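Local coordinates for protein cytochrome b5 reductase 4 (Homo sapiens, PDB 3LF5) that carries electrons through the heme of its cytochrome b5 domain, probably receiving them from NADH by way of the flavin of its reductase domain, at residues E10-L13 and K14-K18; M48-A51 and G52-G55. One frame throughout, in Å; residues are numbered along the deposited sequence. Where two conformers were deposited one is given.

In the fold
The two contacts come in series along the chain, both within the cytochrome b5-like heme-binding domain, and their centres lie about 9 Å apart. Contact 1 closes helix 10-15 and runs into strand 17-18; contact 2 is the loop that leaves helix 44-48 and enters strand 53-54. Both strands pair with strand 21-26 of the mixed sheet, 17-18 antiparallel and 53-54 parallel. The contacts also touch directly, with Leu-13 CD2 3.7 Å from Ser-53 C. The side chain of Leu-13 is about 11 Å from the heme, so contact 2 borders the heme while both contacts also meet the second subunit of the assembly.

Contact 1 (E10-L13 and K14-K18)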
# COMPACT_ATOMS: atom_id res chain seq x y z
N GLU A 10 -3.23 9.07 5.79
CA GLU A 10 -2.56 8.07 4.96
C GLU A 10 -1.04 8.12 5.15
O GLU A 10 -0.38 7.10 5.15
CB GLU A 10 -2.92 8.22 3.48
CG GLU A 10 -4.24 7.57 3.16
CD GLU A 10 -4.52 7.51 1.68
OE1 GLU A 10 -3.56 7.46 0.87
OE2 GLU A 10 -5.71 7.49 1.31
N GLU A 11 -0.49 9.32 5.34
CA GLU A 11 0.94 9.45 5.59
C GLU A 11 1.35 8.68 6.86
O GLU A 11 2.37 7.98 6.89
CB GLU A 11 1.30 10.92 5.76
CG GLU A 11 2.77 11.21 5.93
CD GLU A 11 3.06 12.71 6.01
OE1 GLU A 11 4.21 13.07 6.32
OE2 GLU A 11 2.12 13.52 5.77
N GLU A 12 0.53 8.77 7.92
CA GLU A 12 0.81 8.01 9.13
C GLU A 12 0.66 6.51 8.89
O GLU A 12 1.52 5.73 9.27
CB GLU A 12 -0.10 8.46 10.27
CG GLU A 12 0.11 7.72 11.59
CD GLU A 12 1.48 7.98 12.22
OE1 GLU A 12 2.05 9.09 12.07
OE2 GLU A 12 1.98 7.06 12.92
N LEU A 13 -0.43 6.12 8.25
CA LEU A 13 -0.69 4.70 8.00
C LEU A 13 0.48 4.01 7.33
O LEU A 13 0.88 2.91 7.70
CB LEU A 13 -1.96 4.54 7.14
CG LEU A 13 -2.39 3.11 6.80
CD1 LEU A 13 -2.80 2.33 8.05
CD2 LEU A 13 -3.54 3.15 5.77
N LYS A 14 1.02 4.69 6.31
CA LYS A 14 2.07 4.06 5.52
C LYS A 14 3.39 3.85 6.26
O LYS A 14 4.21 3.05 5.83
CB LYS A 14 2.34 4.85 4.25
CG LYS A 14 1.21 4.86 3.32
CD LYS A 14 1.44 5.88 2.21
CE LYS A 14 2.73 5.63 1.45
NZ LYS A 14 2.62 4.36 0.69
N LYS A 15 3.58 4.53 7.40
CA LYS A 15 4.77 4.29 8.22
C LYS A 15 4.75 2.90 8.86
O LYS A 15 5.78 2.34 9.24
CB LYS A 15 4.83 5.31 9.36
CG LYS A 15 5.01 6.74 8.92
CD LYS A 15 4.92 7.68 10.12
CE LYS A 15 5.16 9.12 9.71
NZ LYS A 15 4.07 9.69 8.87
N HIS A 16 3.56 2.34 9.02
CA HIS A 16 3.38 1.09 9.74
C HIS A 16 3.22 -0.04 8.73
O HIS A 16 2.15 -0.65 8.59
CB HIS A 16 2.18 1.22 10.68
CG HIS A 16 2.31 2.37 11.61
ND1 HIS A 16 2.87 2.26 12.87
CD2 HIS A 16 1.96 3.66 11.46
CE1 HIS A 16 2.86 3.45 13.44
NE2 HIS A 16 2.30 4.31 12.61
N ASN A 17 4.31 -0.31 8.01
CA ASN A 17 4.28 -1.22 6.87
C ASN A 17 5.27 -2.37 7.04
O ASN A 17 5.70 -2.95 6.04
CB ASN A 17 4.50 -0.47 5.55
CG ASN A 17 5.90 0.11 5.45
OD1 ASN A 17 6.60 0.20 6.45
ND2 ASN A 17 6.31 0.51 4.26
N LYS A 18 5.64 -2.66 8.29
CA LYS A 18 6.62 -3.71 8.58
C LYS A 18 5.95 -4.76 9.44
O LYS A 18 5.00 -4.47 10.15
CB LYS A 18 7.84 -3.14 9.29
CG LYS A 18 8.54 -2.02 8.57
CD LYS A 18 9.05 -2.45 7.21
CE LYS A 18 10.00 -1.40 6.58
NZ LYS A 18 9.40 -0.04 6.42
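The C-terminal end of helix 10-15 is marked by a His-carboxylate hydrogen bond between residues four apart, Glu-12 and His-16. His-16 NE2 donates to Glu-12 OE2 over 2.8 Å. The bond is nearly straight, 173° at the hydrogen. NE2 reaches the anti side of OE2 but from 30° out of the carboxylate plane, although the oxygen lies in the plane of the ring; carboxylate and imidazole are turned 49° against each other. Glu-12 reaches this position because its chain bends about CB-CG, which swings the carboxylate back toward the end of the helix.

Lys-15 crosses the Glu-12 side chain at about a right angle. Its chain is extended until the last torsion, whose bend brings NZ to 3.1 Å from Glu-11 O in a weak hydrogen bond. The same ammonium is 3.8 Å from Glu-12 OE1, a long salt bridge, while the Glu-11 carboxylate stays beyond bonding distance.

The backbone changes its pattern beneath these side chains. Lys-14 N still bonds to Glu-10 O, four residues back, at 3.0 Å. Lys-15 N instead takes Glu-12 O, and His-16 N takes Leu-13 O, so the last turn tightens to three-residue steps. Leu-13 packs on Trp-23, Cys-25 and Met-80 of the sheet, whereas Lys-14 NZ turns to Ala-51 O of the second subunit and Glu-10 forms a salt bridge with Arg-49 of that subunit.

His-16 ND1 is bonded to Asp-21. Bonded at both nitrogens and stacked with Trp-23, the imidazole probably has little freedom to rotate, and carboxylates at both nitrogens would be expected to stabilise its protonated form.

Contact 2 (M48-A51 and G52-G55); sequences MRAA and GSDG. With HEM (protoporphyrin IX containing Fe), chain C.
Ala-50 and Ser-53 close a type II beta turn beside the heme, and the carbonyl oxygen of Ala-50 is its focus. Two donors from one residue converge on that atom. Ser-53 OG is 2.8 Å from Ala-50 O and approaches from above the carbonyl plane, 49° out of it. Ser-53 N lies 3.1 Å from the same oxygen but makes a weak, bent bond. The hydroxyl can join because chi1 of 84° sets OG between the backbone N and the carbonyl carbon. Gly-52 occupies the third position of the turn with a phi of 67°, the positive value characteristic of a type II turn. A type I turn from Met-48 to Ala-51 overlaps it, sharing Ala-50 and Ala-51, and is closed by Ala-51 N bonding to Met-48 O at 3.0 Å.

The tight part surrounds the methyl of Ala-50. Its CB is 3.8 Å from Gly-55 CA and equally far from CBB, the end carbon of a heme vinyl group. Gly-55 O approaches the same CBB to 3.7 Å. Ile-24 and Leu-58 also pack on Ala-50, placing it between the sheet and helix 56-63.

Exposed Arg-49 and Asp-54 form the solvent side. Arg-49 passes Leu-58 to a salt bridge with Glu-46, its guanidinium oblique to the heme methyl CMB; Asp-54 OD1 bonds to Thr-56. Met-48 turns from segment 52-55 to pack on Cys-22, Met-37 and Lys-14 of the second subunit.

Backbone bonds from Gly-52, Ser-53 and Gly-55 to strand 21-26 anchor the second half, and Gly-55 is the N-cap of helix 56-63. The Ala-50 carbonyl, gripped by the Ser-53 hydroxyl and weakly by its N-H, links turn to strand, consistent with Ala-50 and Gly-55 being held beside the vinyl.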
# COMPACT_ATOMS: atom_id res chain seq x y z
N MET A 48 0.59 -9.35 5.08
CA MET A 48 1.54 -8.30 4.74
C MET A 48 1.30 -7.64 3.38
O MET A 48 1.80 -6.55 3.15
CB MET A 48 2.98 -8.85 4.75
CG MET A 48 3.52 -9.01 6.16
SD MET A 48 3.74 -7.45 7.05
CE MET A 48 5.00 -6.63 6.06
N ARG A 49 0.52 -8.26 2.49
CA ARG A 49 0.16 -7.62 1.24
C ARG A 49 -0.54 -6.30 1.47
O ARG A 49 -0.49 -5.42 0.61
CB ARG A 49 -0.74 -8.53 0.41
CG ARG A 49 -0.04 -9.78 -0.09
CD ARG A 49 -1.02 -10.70 -0.72
NE ARG A 49 -1.51 -10.16 -1.98
CZ ARG A 49 -2.50 -10.68 -2.68
NH1 ARG A 49 -3.11 -11.78 -2.26
NH2 ARG A 49 -2.88 -10.10 -3.80
N ALA A 50 -1.19 -6.15 2.63
CA ALA A 50 -1.95 -4.94 2.96
C ALA A 50 -1.22 -4.04 3.94
O ALA A 50 -1.77 -3.05 4.37
CB ALA A 50 -3.35 -5.30 3.50
N ALA A 51 0.04 -4.34 4.28
CA ALA A 51 0.74 -3.60 5.32
C ALA A 51 0.82 -2.11 4.99
O ALA A 51 1.20 -1.72 3.89
CB ALA A 51 2.15 -4.15 5.48
N GLY A 52 0.44 -1.27 5.95
CA GLY A 52 0.53 0.16 5.78
C GLY A 52 -0.42 0.70 4.74
O GLY A 52 -0.13 1.73 4.14
N SER A 53 -1.54 0.02 4.50
CA SER A 53 -2.43 0.40 3.40
C SER A 53 -3.87 0.11 3.73
O SER A 53 -4.20 -0.51 4.75
CB SER A 53 -2.08 -0.38 2.13
OG SER A 53 -2.70 -1.65 2.14
N ASP A 54 -4.74 0.51 2.81
CA ASP A 54 -6.13 0.09 2.87
C ASP A 54 -6.25 -1.32 2.31
O ASP A 54 -6.07 -1.56 1.10
CB ASP A 54 -7.01 1.07 2.09
CG ASP A 54 -8.45 0.91 2.45
OD1 ASP A 54 -9.01 -0.16 2.14
OD2 ASP A 54 -9.02 1.84 3.06
N GLY A 55 -6.58 -2.23 3.21
CA GLY A 55 -6.72 -3.64 2.88
C GLY A 55 -8.11 -4.10 2.52
O GLY A 55 -8.32 -5.28 2.35
CHA HEM C . -8.13 -16.84 5.87
CHB HEM C . -5.81 -13.65 3.05
CHC HEM C . -6.77 -10.14 6.17
CHD HEM C . -8.91 -13.32 9.07
C1A HEM C . -7.42 -16.27 4.85
C2A HEM C . -6.95 -16.93 3.67
C3A HEM C . -6.31 -16.07 2.91
C4A HEM C . -6.34 -14.80 3.58
CMA HEM C . -5.65 -16.32 1.53
CAA HEM C . -7.20 -18.40 3.37
CBA HEM C . -8.45 -18.37 2.51
CGA HEM C . -8.70 -19.64 1.80
O1A HEM C . -9.87 -19.74 1.36
O2A HEM C . -7.79 -20.52 1.67
C1B HEM C . -5.92 -12.41 3.61
C2B HEM C . -5.43 -11.18 3.03
C3B HEM C . -5.69 -10.20 3.89
C4B HEM C . -6.37 -10.78 5.04
CMB HEM C . -4.73 -11.05 1.67
CAB HEM C . -5.36 -8.70 3.69
CBB HEM C . -6.20 -7.75 4.10
C1C HEM C . -7.35 -10.71 7.26
C2C HEM C . -7.69 -10.08 8.52
C3C HEM C . -8.28 -10.99 9.28
C4C HEM C . -8.33 -12.21 8.56
CMC HEM C . -7.44 -8.63 8.90
CAC HEM C . -8.83 -10.89 10.70
CBC HEM C . -9.48 -9.82 11.09
C1D HEM C . -9.02 -14.51 8.44
C2D HEM C . -9.86 -15.58 8.89
C3D HEM C . -9.61 -16.69 7.90
C4D HEM C . -8.65 -16.18 6.95
CMD HEM C . -10.78 -15.56 10.12
CAD HEM C . -10.32 -18.05 7.90
CBD HEM C . -11.73 -17.90 7.31
CGD HEM C . -12.36 -19.29 7.37
O1D HEM C . -12.37 -19.91 8.46
O2D HEM C . -12.82 -19.76 6.30
NA HEM C . -7.02 -14.95 4.78
NB HEM C . -6.49 -12.15 4.83
NC HEM C . -7.77 -12.02 7.33
ND HEM C . -8.33 -14.87 7.31
FE HEM C . -7.42 -13.48 6.08